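Local coordinates for protein 3-hydroxyacyl-CoA dehydrogenase (PDB 4O5O) that probably catalyses the NAD-dependent oxidation of 3-hydroxyacyl-CoA to 3-oxoacyl-CoA, as a member of the short-chain dehydrogenase family with a Rossmann fold, at residues K55-G58 / A59-F63. Sequence-based numbering, arbitrary orientation.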
# COMPACT_ATOMS: atom_id res chain seq x y z
N LYS B 55 -40.60 -2.33 -4.10
CA LYS B 55 -41.83 -3.11 -4.18
C LYS B 55 -41.55 -4.60 -3.96
O LYS B 55 -42.32 -5.29 -3.25
CB LYS B 55 -42.53 -2.90 -5.54
CG LYS B 55 -43.94 -3.48 -5.59
CD LYS B 55 -44.54 -3.38 -6.99
CE LYS B 55 -45.90 -4.08 -7.09
NZ LYS B 55 -46.50 -3.97 -8.46
N ALA B 56 -40.50 -5.10 -4.60
CA ALA B 56 -40.17 -6.52 -4.50
C ALA B 56 -39.77 -6.89 -3.08
O ALA B 56 -40.07 -8.00 -2.61
CB ALA B 56 -39.06 -6.88 -5.48
N LEU B 57 -39.12 -5.96 -2.39
CA LEU B 57 -38.61 -6.25 -1.05
C LEU B 57 -39.68 -6.23 0.03
O LEU B 57 -39.51 -6.88 1.07
CB LEU B 57 -37.49 -5.28 -0.69
CG LEU B 57 -36.20 -5.48 -1.48
CD1 LEU B 57 -35.29 -4.29 -1.26
CD2 LEU B 57 -35.48 -6.77 -1.07
N GLY B 58 -40.76 -5.49 -0.19
CA GLY B 58 -41.90 -5.47 0.75
C GLY B 58 -41.86 -4.33 1.76
O GLY B 58 -41.08 -3.37 1.61
N ALA B 59 -42.68 -4.44 2.81
CA ALA B 59 -42.93 -3.34 3.75
C ALA B 59 -41.73 -2.85 4.57
O ALA B 59 -41.79 -1.75 5.16
CB ALA B 59 -44.07 -3.73 4.68
N SER B 60 -40.66 -3.65 4.62
CA SER B 60 -39.42 -3.23 5.27
C SER B 60 -38.54 -2.31 4.38
O SER B 60 -37.49 -1.85 4.83
CB SER B 60 -38.62 -4.44 5.76
OG SER B 60 -39.31 -5.07 6.83
N ALA B 61 -38.98 -2.04 3.15
CA ALA B 61 -38.24 -1.21 2.22
C ALA B 61 -39.01 0.05 1.81
O ALA B 61 -40.25 0.04 1.71
CB ALA B 61 -37.84 -2.01 0.99
N ARG B 62 -38.27 1.13 1.56
CA ARG B 62 -38.78 2.33 0.92
C ARG B 62 -37.78 2.78 -0.13
O ARG B 62 -36.59 2.51 0.00
CB ARG B 62 -38.94 3.47 1.95
CG ARG B 62 -39.83 3.19 3.15
CD ARG B 62 -41.32 3.18 2.82
NE ARG B 62 -42.08 3.02 4.06
CZ ARG B 62 -42.29 1.86 4.69
NH1 ARG B 62 -41.85 0.72 4.18
NH2 ARG B 62 -42.94 1.85 5.84
N PHE B 63 -38.23 3.48 -1.15
CA PHE B 63 -37.39 4.10 -2.15
C PHE B 63 -37.58 5.61 -2.19
O PHE B 63 -38.71 6.12 -2.07
CB PHE B 63 -37.73 3.56 -3.55
CG PHE B 63 -37.01 4.28 -4.67
CD1 PHE B 63 -35.64 4.17 -4.80
CD2 PHE B 63 -37.70 5.07 -5.57
CE1 PHE B 63 -34.95 4.85 -5.80
CE2 PHE B 63 -37.03 5.74 -6.60
CZ PHE B 63 -35.64 5.63 -6.72
O HOH W 1 -40.06 -6.32 3.70
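Leu57 and Ala61 meet through their CB atoms, 3.7 Å apart, across the tight turn that links a helix to a strand. With Leu57 CG anti to the carbonyl carbon (chi1 -70°), the branch brings CD1 to 4.1 Å from Ala61 CB, a second and looser approach. Ala61 is buried here, and its methyl group also rests against the carbonyl O of Gly58. That oxygen accepts the bond that closes the turn: Ala61 N donates to Gly58 O at 2.9 Å, with an N-H...O angle of 154°. The turn, Gly58 to Ala61, is type I. Gly58 is the first residue to leave the helix. With phi positive (95°), a side chain at this position would press on the carbonyl O of Leu57, and glycine has none. A water bridges the last helical residue and the turn. It donates to Leu57 O at 2.7 Å and accepts from Ser60 N at 2.9 Å, which gives the helix-end carbonyl a partner.

Arg62 braces the turn from the strand. Its NH1 donates to Ala59 O at 2.7 Å and to Ala61 O at 3.0 Å. Both oxygens lie in the guanidinium plane, while NH1 sits above the plane of each carbonyl. The two bonds help to hold the guanidinium plane. The Arg62 side chain also touches Ala84 and Phe85 of helix 71-85.

The turn completes the beta-alpha-beta unit of strand 39-44, helix 47-57 and strand 61-65 in the Rossmann fold. Leu57 and Ala61 both pack on Leu42. Backbone hydrogen bonds of Ser60 and Arg62 with strand 39-44 seat strand 61-65 at the edge of the chain's parallel sheet.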